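PDB 3QNK: putative lipoprotein from Bacteroides fragilis, which belongs to the SusD family and probably helps to bind glycans at the outer membrane so that they can be taken up. Local coordinates for residues Val33-Gln37 with Asn251-Asn257; Gln39-Asn45 with Phe449-Tyr455; Asn360-Trp364 with Ile445-Glu450; Arg458-Pro464 with Trp491-Leu497. All blocks are in the same frame, centred on the assembly; numbering follows the deposited sequence.

Contact 1 (Val33-Gln37 with Asn251-Asn257); sequences VDGLQ and NNMMVCN. With PO4 (phosphate ion), chain F.
The selenomethionine M253 reaches across the loop of V33-Q37. With CG trans to the backbone N (chi1 -170°) and the rest of the chain extended, it first passes the CA and carbonyl O of G35, then meets V33 nearly at right angles, CG1 of V33 standing 3.8 Å from SE of M253. CE of M253 ends 3.6 Å from CG of Q37. N257 supplies the polar half of the contact: its amide lies flat with G35 O, and ND2 of N257 donates to O of G35 at 2.8 Å, nearly in line with the C=O but bent at the hydrogen (137°). The same nitrogen reaches O of M253 at 2.8 Å, this time on a lone pair, while L274 N donates to N257 OD1, which helps to fix the amide's rotation. In this SusD-family chain the loop near the N terminus, a type I turn from D34 to Q37 with an Asx turn at D34 (whose OD2 accepts from L38 N), meets the short helix 253-257, N-capped by N252, more than 200 residues on. On the other flank CD2 of L36 rests 3.9 Å from SG of C256. W364 and W386 also pack on M253, and N252 touches M138 of the second subunit. Near the start of the loop, D34 N gives a weak hydrogen bond to a phosphate ion, probably from the crystallisation liquor and also bonded by R125.

Contact 2 (Gln39-Asn45 with Phe449-Tyr455); sequences QENRSDN and FEEQRFY
Q39 lays its carboxamide over one face of the F454 ring. The bend at chi2 (-69°) folds the chain back so that NE2 of Q39 sits 3.4 Å from CE1 of F454, toward the rim, with amide and ring planes 32° apart. From there NE2 of Q39 points straight at OH of Y455, a 3.0 Å hydrogen bond lying in the amide plane. OE1 of Q39 accepts from NE of R42 at 3.1 Å, and R42 in turn forms a salt bridge with D74. NE and NH2 of R453 grip the D44 carboxylate side-on, NE to OD1 at 2.7 Å and NH2 to OD2 at 3.0 Å, each oxygen using its syn lone pair, with the two flat groups nearly coplanar. This buried patch fastens the loop between helices 17-29 and 55-58 to the start of helix 453-460 in the superhelical SusD fold, and an ST turn at S43 shapes the loop. The aliphatic part of R453 packs alongside the N45 amide, whose ND2 is 3.4 Å from CB of R453. That same ND2 joins F449 N in donating to E40 OE2, the two arriving from opposite faces of the carboxylate, with F449 N 2.9 Å from OE2 of E40. Two donors on one buried oxygen probably stabilise the charged form of E40. R444 holds N45 OD1.

Contact 3 (Asn360-Trp364 with Ile445-Glu450); sequences NVWKW and IEFAFE
E446, ending helix 432-446, offers its backbone carbonyl to K363: NZ of K363 lies 3.4 Å from O of E446, a weak hydrogen bond. The E446 carboxylate is engaged separately, in salt bridges with R390, R318 and R421. At F447 the chain leaves the helix for a type II turn to E450, which turns the carbonyl of A448 toward the same lysine, with NZ of K363 at 3.1 Å from O of A448, again weakly bonded. The stronger partner of that ammonium group is N322; the group sits where the carbonyls at the helix end would be expected to favour positive charge. In this SusD-family chain the turn packs the end of helix 432-446 against the segment that starts with strand 360-361, which pairs antiparallel with 323-324. F449 comes next, with V361 over one face of its ring. CG2 of V361, trans to the backbone N, reaches 3.5 Å from CG of F449, and the valine and phenylalanine side chains run antiparallel past one another. O of F449 takes a hydrogen bond of 2.8 Å from NE1 of W364, the donor tilted 31° from the carbonyl plane; W386 meets W364 edge-to-face. Last in the segment, E450 crosses the K363 chain at about a right angle. The salt bridge is long, 3.8 Å from OE2 of E450 to NZ of K363; R390 is the stronger partner of E450.

Contact 4 (Arg458-Pro464 with Trp491-Leu497); sequences RRWKIGP and WNDRLYL
W491 has its indole trans to the backbone N (chi1 -177°), which spreads the ring under G463 and P464, while chi1 of -79° at Y496 sends the phenol between W491 and K461. CA of G463 stands over the middle of the six-membered ring of W491, 3.5 Å from its centroid, and CD of P464 lies over the five-membered ring; both are CH-pi contacts. One face of Y496 is taken by CG of K461, 4.0 Å from the ring centroid, with its NZ in an off-centre cation-pi position; the opposite face carries CZ2 of W491. At the ring edge N of G463 donates to OH of Y496 at 3.1 Å. K461, with positive phi, closes helix 453-460 in a Schellman motif, and helix 463-466 starts right behind it. NH2 of R458 bonds to O of L495 at 3.0 Å from above the carbonyl plane, and its NH1 is held by K124 O. NE1 of W491 is tied in the ring plane to OD1 of D493 at 2.9 Å, which helps to hold the indole's orientation. Aromatic faces thus pack against C-H groups at the break between the helices, and the tyrosine hydroxyl serves an amide in the second helix's first turn.

How the contacts relate
From the N terminus, the loop after helix 17-29 enters two contacts in succession. Contact 1 ties residues 33-37 to helix 253-257, closing a loop of 213 residues, and contact 2 ties 39-45 to 449-455, closing one of 403; the two cross, because their segments alternate along the chain. Contact 3 is nested inside contact 2 and follows contact 1 in series, joining strand 360-361 to the end of helix 432-446; it shares F449 and E450 with contact 2. Contact 4 comes last, closing only 26 residues, mostly strands 469-475 and 480-488. It uses helix 453-460 as contact 2 does, but lies about 25 Å from contact 1 between centres.

Contact 1 (Val33-Gln37 with Asn251-Asn257)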
# COMPACT_ATOMS: atom_id res chain seq x y z
N VAL B 33 10.81 6.87 4.79
CA VAL B 33 10.90 8.26 5.27
C VAL B 33 9.62 8.99 4.87
O VAL B 33 9.25 8.99 3.69
CB VAL B 33 12.15 9.01 4.77
CG1 VAL B 33 12.32 10.34 5.51
CG2 VAL B 33 13.40 8.15 4.89
N ASP B 34 8.94 9.57 5.85
CA ASP B 34 7.74 10.36 5.60
C ASP B 34 8.17 11.75 5.15
O ASP B 34 8.53 12.59 6.00
CB ASP B 34 6.86 10.44 6.86
CG ASP B 34 5.56 11.24 6.70
OD1 ASP B 34 5.23 11.63 5.55
OD2 ASP B 34 4.86 11.45 7.74
N GLY B 35 8.14 11.97 3.83
CA GLY B 35 8.51 13.24 3.23
C GLY B 35 7.66 14.41 3.70
O GLY B 35 8.14 15.54 3.71
N LEU B 36 6.41 14.12 4.14
CA LEU B 36 5.44 15.11 4.58
C LEU B 36 5.48 15.38 6.09
O LEU B 36 4.89 16.38 6.55
CB LEU B 36 4.05 14.68 4.15
CG LEU B 36 3.87 14.75 2.65
CD1 LEU B 36 2.94 13.68 2.16
CD2 LEU B 36 3.44 16.15 2.21
N GLN B 37 6.24 14.53 6.84
CA GLN B 37 6.45 14.65 8.30
C GLN B 37 5.13 14.89 9.01
O GLN B 37 4.95 15.90 9.70
CB GLN B 37 7.47 15.75 8.60
CG GLN B 37 8.92 15.36 8.24
CD GLN B 37 9.47 14.36 9.22
OE1 GLN B 37 9.65 14.67 10.42
NE2 GLN B 37 9.66 13.13 8.73
N ASN B 251 5.94 13.72 -3.36
CA ASN B 251 6.35 13.04 -2.14
C ASN B 251 7.81 13.34 -1.74
O ASN B 251 8.27 12.92 -0.66
CB ASN B 251 6.09 11.54 -2.27
CG ASN B 251 4.62 11.24 -2.05
OD1 ASN B 251 4.04 11.53 -0.98
ND2 ASN B 251 3.96 10.74 -3.09
N ASN B 252 8.49 14.16 -2.57
CA ASN B 252 9.86 14.60 -2.35
C ASN B 252 9.93 15.49 -1.12
O ASN B 252 9.40 16.60 -1.13
CB ASN B 252 10.42 15.31 -3.59
CG ASN B 252 11.84 15.75 -3.42
OD1 ASN B 252 12.12 16.81 -2.83
ND2 ASN B 252 12.76 14.93 -3.87
N MSE B 253 10.60 15.00 -0.07
CA MSE B 253 10.78 15.63 1.24
C MSE B 253 11.20 17.11 1.16
O MSE B 253 10.69 17.92 1.93
CB MSE B 253 11.78 14.83 2.06
CG MSE B 253 11.83 15.28 3.48
SE MSE B 253 12.70 14.06 4.64
CE MSE B 253 11.78 14.62 6.15
N MSE B 254 12.12 17.45 0.23
CA MSE B 254 12.61 18.82 0.06
C MSE B 254 11.55 19.73 -0.56
O MSE B 254 11.28 20.79 -0.01
CB MSE B 254 13.88 18.84 -0.78
CG MSE B 254 14.54 20.20 -0.82
SE MSE B 254 15.74 20.42 -2.33
CE MSE B 254 16.31 22.33 -1.96
N VAL B 255 10.97 19.33 -1.72
CA VAL B 255 9.98 20.13 -2.45
C VAL B 255 8.72 20.31 -1.58
O VAL B 255 8.21 21.42 -1.49
CB VAL B 255 9.67 19.51 -3.83
CG1 VAL B 255 8.55 20.25 -4.56
CG2 VAL B 255 10.92 19.48 -4.69
N CYS B 256 8.30 19.26 -0.88
CA CYS B 256 7.14 19.28 0.00
C CYS B 256 7.27 20.26 1.14
O CYS B 256 6.25 20.71 1.63
CB CYS B 256 6.87 17.89 0.55
SG CYS B 256 6.09 16.78 -0.65
N ASN B 257 8.50 20.53 1.62
CA ASN B 257 8.68 21.40 2.78
C ASN B 257 9.42 22.69 2.44
O ASN B 257 9.74 23.48 3.34
CB ASN B 257 9.37 20.62 3.89
CG ASN B 257 8.49 19.47 4.38
OD1 ASN B 257 7.49 19.66 5.07
ND2 ASN B 257 8.80 18.27 3.93
P PO4 F . 7.66 6.70 8.93
O1 PO4 F . 6.60 7.20 10.04
O2 PO4 F . 6.95 5.71 7.83
O3 PO4 F . 8.54 7.95 8.38
O4 PO4 F . 8.76 5.81 9.63

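Contact 2 (Gln39-Asn45 with Phe449-Tyr455)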
# COMPACT_ATOMS: atom_id res chain seq x y z
N GLN B 39 3.60 13.16 11.45
CA GLN B 39 3.70 13.09 12.92
C GLN B 39 4.15 14.44 13.53
O GLN B 39 3.62 14.81 14.57
CB GLN B 39 4.65 11.96 13.36
CG GLN B 39 4.15 10.57 13.00
CD GLN B 39 2.94 10.18 13.79
OE1 GLN B 39 1.84 10.77 13.68
NE2 GLN B 39 3.12 9.16 14.58
N GLU B 40 5.12 15.16 12.88
CA GLU B 40 5.59 16.47 13.35
C GLU B 40 4.47 17.51 13.24
O GLU B 40 4.35 18.38 14.11
CB GLU B 40 6.83 16.94 12.58
CG GLU B 40 7.63 17.99 13.33
CD GLU B 40 8.57 17.55 14.45
OE1 GLU B 40 8.61 16.34 14.80
OE2 GLU B 40 9.27 18.44 14.98
N ASN B 41 3.64 17.40 12.17
CA ASN B 41 2.50 18.27 11.91
C ASN B 41 1.34 17.88 12.82
O ASN B 41 0.26 18.50 12.77
CB ASN B 41 2.12 18.16 10.44
CG ASN B 41 3.04 18.88 9.52
OD1 ASN B 41 3.21 20.10 9.60
ND2 ASN B 41 3.66 18.15 8.61
N ARG B 42 1.54 16.80 13.63
CA ARG B 42 0.53 16.35 14.61
C ARG B 42 1.09 16.64 16.00
O ARG B 42 0.69 16.02 16.97
CB ARG B 42 0.09 14.88 14.40
CG ARG B 42 -0.55 14.72 13.03
CD ARG B 42 -1.27 13.44 12.78
NE ARG B 42 -0.38 12.43 12.22
CZ ARG B 42 -0.53 11.82 11.04
NH1 ARG B 42 -1.58 12.09 10.28
NH2 ARG B 42 0.35 10.92 10.64
N SER B 43 1.99 17.63 16.09
CA SER B 43 2.68 18.07 17.30
C SER B 43 2.70 19.61 17.39
O SER B 43 2.51 20.30 16.38
CB SER B 43 4.12 17.53 17.33
OG SER B 43 5.02 18.40 16.66
N ASP B 44 3.01 20.13 18.58
CA ASP B 44 3.02 21.58 18.82
C ASP B 44 4.19 22.31 18.10
O ASP B 44 4.28 23.54 18.22
CB ASP B 44 3.06 21.85 20.33
CG ASP B 44 4.25 21.30 21.07
OD1 ASP B 44 4.85 20.29 20.60
OD2 ASP B 44 4.57 21.85 22.16
N ASN B 45 5.04 21.58 17.32
CA ASN B 45 6.15 22.19 16.57
C ASN B 45 5.73 22.73 15.22
O ASN B 45 6.43 23.57 14.65
CB ASN B 45 7.29 21.21 16.36
CG ASN B 45 8.17 21.05 17.56
OD1 ASN B 45 8.00 21.70 18.59
ND2 ASN B 45 9.13 20.18 17.44
N PHE B 449 11.92 19.02 14.05
CA PHE B 449 11.75 18.60 12.64
C PHE B 449 12.52 17.35 12.33
O PHE B 449 12.79 17.06 11.16
CB PHE B 449 12.07 19.73 11.63
CG PHE B 449 11.33 20.97 12.05
CD1 PHE B 449 9.93 20.98 12.09
CD2 PHE B 449 12.01 22.08 12.56
CE1 PHE B 449 9.23 22.09 12.57
CE2 PHE B 449 11.31 23.17 13.06
CZ PHE B 449 9.93 23.19 13.04
N GLU B 450 12.81 16.55 13.37
CA GLU B 450 13.52 15.28 13.19
C GLU B 450 12.66 14.12 13.62
O GLU B 450 13.19 13.09 14.02
CB GLU B 450 14.85 15.29 13.93
CG GLU B 450 15.91 16.06 13.17
CD GLU B 450 17.24 16.02 13.88
OE1 GLU B 450 18.06 15.12 13.57
OE2 GLU B 450 17.43 16.84 14.80
N GLU B 451 11.33 14.27 13.50
CA GLU B 451 10.31 13.25 13.77
C GLU B 451 10.39 12.70 15.22
O GLU B 451 10.15 11.50 15.42
CB GLU B 451 10.38 12.10 12.73
CG GLU B 451 9.00 11.63 12.30
CD GLU B 451 8.89 10.42 11.37
OE1 GLU B 451 9.71 10.31 10.42
OE2 GLU B 451 7.93 9.63 11.57
N GLN B 452 10.64 13.56 16.22
CA GLN B 452 10.70 13.08 17.61
C GLN B 452 9.67 13.70 18.53
O GLN B 452 9.21 13.04 19.43
CB GLN B 452 12.10 13.34 18.19
CG GLN B 452 13.18 12.36 17.77
CD GLN B 452 14.05 11.98 18.92
OE1 GLN B 452 13.60 11.63 20.04
NE2 GLN B 452 15.33 11.95 18.62
N ARG B 453 9.31 14.96 18.30
CA ARG B 453 8.40 15.72 19.15
C ARG B 453 7.11 14.98 19.47
O ARG B 453 6.66 14.99 20.62
CB ARG B 453 8.07 17.08 18.51
CG ARG B 453 7.24 18.02 19.39
CD ARG B 453 7.89 18.21 20.73
NE ARG B 453 7.12 19.11 21.56
CZ ARG B 453 7.49 19.49 22.77
NH1 ARG B 453 8.62 19.03 23.30
NH2 ARG B 453 6.75 20.33 23.45
N PHE B 454 6.53 14.34 18.47
CA PHE B 454 5.26 13.67 18.63
C PHE B 454 5.42 12.53 19.66
O PHE B 454 4.56 12.36 20.52
CB PHE B 454 4.80 13.17 17.25
CG PHE B 454 3.59 12.28 17.27
CD1 PHE B 454 3.68 10.95 17.68
CD2 PHE B 454 2.35 12.79 16.94
CE1 PHE B 454 2.56 10.16 17.76
CE2 PHE B 454 1.20 12.01 17.08
CZ PHE B 454 1.31 10.71 17.49
N TYR B 455 6.52 11.78 19.60
CA TYR B 455 6.80 10.66 20.51
C TYR B 455 7.32 11.16 21.85
O TYR B 455 7.12 10.49 22.86
CB TYR B 455 7.75 9.67 19.85
CG TYR B 455 7.24 9.19 18.51
CD1 TYR B 455 6.18 8.28 18.42
CD2 TYR B 455 7.80 9.66 17.32
CE1 TYR B 455 5.67 7.88 17.18
CE2 TYR B 455 7.32 9.25 16.08
CZ TYR B 455 6.26 8.36 16.01
OH TYR B 455 5.83 7.96 14.78

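Contact 3 (Asn360-Trp364 with Ile445-Glu450)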
# COMPACT_ATOMS: atom_id res chain seq x y z
N ASN B 360 8.77 28.47 7.84
CA ASN B 360 9.05 27.22 7.13
C ASN B 360 10.26 26.60 7.77
O ASN B 360 11.03 27.32 8.43
CB ASN B 360 9.29 27.44 5.63
CG ASN B 360 8.07 27.81 4.85
OD1 ASN B 360 7.79 28.98 4.67
ND2 ASN B 360 7.34 26.83 4.36
N VAL B 361 10.45 25.29 7.59
CA VAL B 361 11.61 24.59 8.14
C VAL B 361 12.90 24.89 7.27
O VAL B 361 12.80 25.14 6.05
CB VAL B 361 11.32 23.07 8.26
CG1 VAL B 361 11.20 22.42 6.88
CG2 VAL B 361 12.39 22.36 9.07
N TRP B 362 14.08 24.89 7.91
CA TRP B 362 15.40 24.92 7.25
C TRP B 362 16.05 23.49 7.48
O TRP B 362 15.72 22.53 6.76
CB TRP B 362 16.30 26.07 7.76
CG TRP B 362 17.44 26.36 6.85
CD1 TRP B 362 18.14 25.46 6.10
CD2 TRP B 362 18.00 27.65 6.55
NE1 TRP B 362 19.10 26.11 5.35
CE2 TRP B 362 19.04 27.45 5.61
CE3 TRP B 362 17.65 28.97 6.91
CZ2 TRP B 362 19.79 28.52 5.08
CZ3 TRP B 362 18.41 30.02 6.40
CH2 TRP B 362 19.47 29.79 5.51
N LYS B 363 16.91 23.36 8.54
CA LYS B 363 17.59 22.15 8.99
C LYS B 363 18.11 21.27 7.83
O LYS B 363 19.12 21.60 7.21
CB LYS B 363 16.67 21.33 9.92
CG LYS B 363 17.34 21.00 11.24
CD LYS B 363 16.79 19.74 11.82
CE LYS B 363 17.27 19.48 13.23
NZ LYS B 363 17.02 20.57 14.21
N TRP B 364 17.40 20.17 7.52
CA TRP B 364 17.77 19.21 6.49
C TRP B 364 17.46 19.70 5.07
O TRP B 364 17.75 18.95 4.13
CB TRP B 364 17.17 17.82 6.78
CG TRP B 364 15.80 17.85 7.38
CD1 TRP B 364 15.48 17.78 8.71
CD2 TRP B 364 14.58 18.10 6.69
NE1 TRP B 364 14.12 17.92 8.88
CE2 TRP B 364 13.54 18.12 7.65
CE3 TRP B 364 14.25 18.28 5.33
CZ2 TRP B 364 12.20 18.28 7.31
CZ3 TRP B 364 12.92 18.44 4.99
CH2 TRP B 364 11.91 18.44 5.97
N ILE B 445 14.39 21.61 21.09
CA ILE B 445 15.12 22.50 20.20
C ILE B 445 16.14 21.71 19.38
O ILE B 445 16.28 21.94 18.17
CB ILE B 445 15.79 23.62 21.02
CG1 ILE B 445 14.75 24.49 21.76
CG2 ILE B 445 16.74 24.47 20.18
CD1 ILE B 445 13.70 25.26 20.85
N GLU B 446 16.84 20.78 20.03
CA GLU B 446 17.84 19.98 19.36
C GLU B 446 17.27 19.14 18.26
O GLU B 446 17.84 19.06 17.16
CB GLU B 446 18.57 19.06 20.36
CG GLU B 446 19.86 18.45 19.81
CD GLU B 446 20.91 19.45 19.35
OE1 GLU B 446 20.85 20.62 19.78
OE2 GLU B 446 21.74 19.09 18.50
N PHE B 447 16.15 18.48 18.56
CA PHE B 447 15.57 17.52 17.63
C PHE B 447 14.31 18.03 16.91
O PHE B 447 13.58 17.20 16.36
CB PHE B 447 15.35 16.17 18.35
CG PHE B 447 16.69 15.53 18.55
CD1 PHE B 447 17.40 14.99 17.47
CD2 PHE B 447 17.31 15.54 19.80
CE1 PHE B 447 18.68 14.49 17.64
CE2 PHE B 447 18.59 15.00 19.97
CZ PHE B 447 19.28 14.51 18.88
N ALA B 448 14.13 19.37 16.81
CA ALA B 448 12.98 19.92 16.09
C ALA B 448 13.04 19.47 14.62
O ALA B 448 14.11 19.48 14.03
CB ALA B 448 12.96 21.43 16.21
N PHE B 449 11.92 19.02 14.05
CA PHE B 449 11.75 18.60 12.64
C PHE B 449 12.52 17.35 12.33
O PHE B 449 12.79 17.06 11.16
CB PHE B 449 12.07 19.73 11.63
CG PHE B 449 11.33 20.97 12.05
CD1 PHE B 449 9.93 20.98 12.09
CD2 PHE B 449 12.01 22.08 12.56
CE1 PHE B 449 9.23 22.09 12.57
CE2 PHE B 449 11.31 23.17 13.06
CZ PHE B 449 9.93 23.19 13.04
N GLU B 450 12.81 16.55 13.37
CA GLU B 450 13.52 15.28 13.19
C GLU B 450 12.66 14.12 13.62
O GLU B 450 13.19 13.09 14.02
CB GLU B 450 14.85 15.29 13.93
CG GLU B 450 15.91 16.06 13.17
CD GLU B 450 17.24 16.02 13.88
OE1 GLU B 450 18.06 15.12 13.57
OE2 GLU B 450 17.43 16.84 14.80

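Contact 4 (Arg458-Pro464 with Trp491-Leu497)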
# COMPACT_ATOMS: atom_id res chain seq x y z
N ARG B 458 4.13 12.11 23.71
CA ARG B 458 3.46 10.84 23.99
C ARG B 458 4.06 10.14 25.17
O ARG B 458 3.33 9.69 26.08
CB ARG B 458 3.57 9.95 22.74
CG ARG B 458 2.95 8.59 22.86
CD ARG B 458 2.75 7.99 21.47
NE ARG B 458 1.45 8.32 20.90
CZ ARG B 458 0.93 7.67 19.87
NH1 ARG B 458 1.58 6.66 19.32
NH2 ARG B 458 -0.27 8.01 19.41
N ARG B 459 5.41 10.01 25.17
CA ARG B 459 6.13 9.30 26.22
C ARG B 459 6.19 10.13 27.51
O ARG B 459 6.04 9.56 28.59
CB ARG B 459 7.52 8.84 25.77
CG ARG B 459 8.52 9.93 25.50
CD ARG B 459 9.72 9.34 24.83
NE ARG B 459 10.72 10.36 24.57
CZ ARG B 459 11.66 10.72 25.43
NH1 ARG B 459 11.75 10.13 26.62
NH2 ARG B 459 12.52 11.67 25.11
N TRP B 460 6.35 11.45 27.40
CA TRP B 460 6.34 12.34 28.56
C TRP B 460 4.94 12.58 29.07
O TRP B 460 4.77 13.12 30.16
CB TRP B 460 6.96 13.70 28.22
CG TRP B 460 8.42 13.64 27.94
CD1 TRP B 460 9.32 12.74 28.43
CD2 TRP B 460 9.17 14.56 27.13
NE1 TRP B 460 10.57 13.01 27.94
CE2 TRP B 460 10.51 14.13 27.16
CE3 TRP B 460 8.82 15.69 26.38
CZ2 TRP B 460 11.52 14.79 26.45
CZ3 TRP B 460 9.81 16.35 25.68
CH2 TRP B 460 11.15 15.91 25.73
N LYS B 461 3.92 12.20 28.26
CA LYS B 461 2.51 12.35 28.57
C LYS B 461 2.19 13.85 28.84
O LYS B 461 1.76 14.19 29.93
CB LYS B 461 2.05 11.42 29.71
CG LYS B 461 2.05 9.95 29.30
CD LYS B 461 1.12 9.09 30.16
CE LYS B 461 1.13 7.59 29.83
NZ LYS B 461 0.76 7.27 28.41
N ILE B 462 2.46 14.73 27.84
CA ILE B 462 2.23 16.18 27.91
C ILE B 462 1.30 16.66 26.74
O ILE B 462 1.39 17.83 26.31
CB ILE B 462 3.54 17.00 27.98
CG1 ILE B 462 4.43 16.78 26.75
CG2 ILE B 462 4.28 16.74 29.29
CD1 ILE B 462 5.46 17.85 26.49
N GLY B 463 0.41 15.77 26.28
CA GLY B 463 -0.55 16.05 25.23
C GLY B 463 -1.50 17.19 25.53
O GLY B 463 -1.67 18.10 24.69
N PRO B 464 -2.12 17.22 26.74
CA PRO B 464 -3.05 18.33 27.06
C PRO B 464 -2.40 19.72 27.00
O PRO B 464 -3.03 20.67 26.58
CB PRO B 464 -3.49 18.01 28.48
CG PRO B 464 -3.25 16.55 28.64
CD PRO B 464 -2.06 16.23 27.85
N TRP B 491 -7.26 17.60 22.90
CA TRP B 491 -6.62 16.39 23.38
C TRP B 491 -7.61 15.44 24.07
O TRP B 491 -8.64 15.86 24.61
CB TRP B 491 -5.50 16.77 24.38
CG TRP B 491 -4.75 15.58 24.88
CD1 TRP B 491 -4.99 14.87 26.03
CD2 TRP B 491 -3.76 14.83 24.15
NE1 TRP B 491 -4.22 13.74 26.06
CE2 TRP B 491 -3.46 13.69 24.92
CE3 TRP B 491 -3.13 15.00 22.90
CZ2 TRP B 491 -2.52 12.73 24.49
CZ3 TRP B 491 -2.16 14.09 22.51
CH2 TRP B 491 -1.85 12.98 23.31
N ASN B 492 -7.28 14.15 24.03
CA ASN B 492 -7.89 13.05 24.76
C ASN B 492 -6.78 12.02 25.03
O ASN B 492 -6.00 11.74 24.13
CB ASN B 492 -9.06 12.42 24.06
CG ASN B 492 -9.74 11.41 24.93
OD1 ASN B 492 -9.29 10.27 25.05
ND2 ASN B 492 -10.79 11.82 25.64
N ASP B 493 -6.72 11.48 26.25
CA ASP B 493 -5.66 10.56 26.64
C ASP B 493 -5.57 9.30 25.76
O ASP B 493 -4.49 8.72 25.69
CB ASP B 493 -5.78 10.21 28.11
CG ASP B 493 -5.39 11.35 29.05
OD1 ASP B 493 -4.71 12.32 28.59
OD2 ASP B 493 -5.67 11.24 30.26
N ARG B 494 -6.63 8.94 24.99
CA ARG B 494 -6.58 7.79 24.09
C ARG B 494 -5.55 8.00 22.98
O ARG B 494 -5.06 7.02 22.42
CB ARG B 494 -7.97 7.48 23.47
CG ARG B 494 -8.46 8.54 22.47
CD ARG B 494 -9.79 8.20 21.90
NE ARG B 494 -10.13 9.17 20.87
CZ ARG B 494 -11.06 8.99 19.94
NH1 ARG B 494 -11.74 7.85 19.88
NH2 ARG B 494 -11.29 9.94 19.05
N LEU B 495 -5.23 9.29 22.67
CA LEU B 495 -4.27 9.72 21.65
C LEU B 495 -2.82 9.40 22.04
O LEU B 495 -1.89 9.66 21.26
CB LEU B 495 -4.42 11.21 21.35
CG LEU B 495 -5.76 11.70 20.76
CD1 LEU B 495 -5.74 13.19 20.64
CD2 LEU B 495 -6.06 11.08 19.37
N TYR B 496 -2.61 8.78 23.25
CA TYR B 496 -1.26 8.34 23.69
C TYR B 496 -0.88 7.04 22.96
O TYR B 496 0.28 6.61 23.02
CB TYR B 496 -1.15 8.21 25.21
CG TYR B 496 -0.97 9.54 25.91
CD1 TYR B 496 -0.03 10.47 25.47
CD2 TYR B 496 -1.73 9.87 27.03
CE1 TYR B 496 0.12 11.70 26.10
CE2 TYR B 496 -1.60 11.12 27.66
CZ TYR B 496 -0.66 12.02 27.20
OH TYR B 496 -0.53 13.23 27.84
N LEU B 497 -1.86 6.46 22.20
CA LEU B 497 -1.67 5.30 21.33
C LEU B 497 -2.44 5.46 20.04
O LEU B 497 -3.51 6.07 20.04
CB LEU B 497 -2.09 4.00 22.04
CG LEU B 497 -1.13 3.42 23.10
CD1 LEU B 497 -1.66 2.12 23.64
CD2 LEU B 497 0.30 3.20 22.51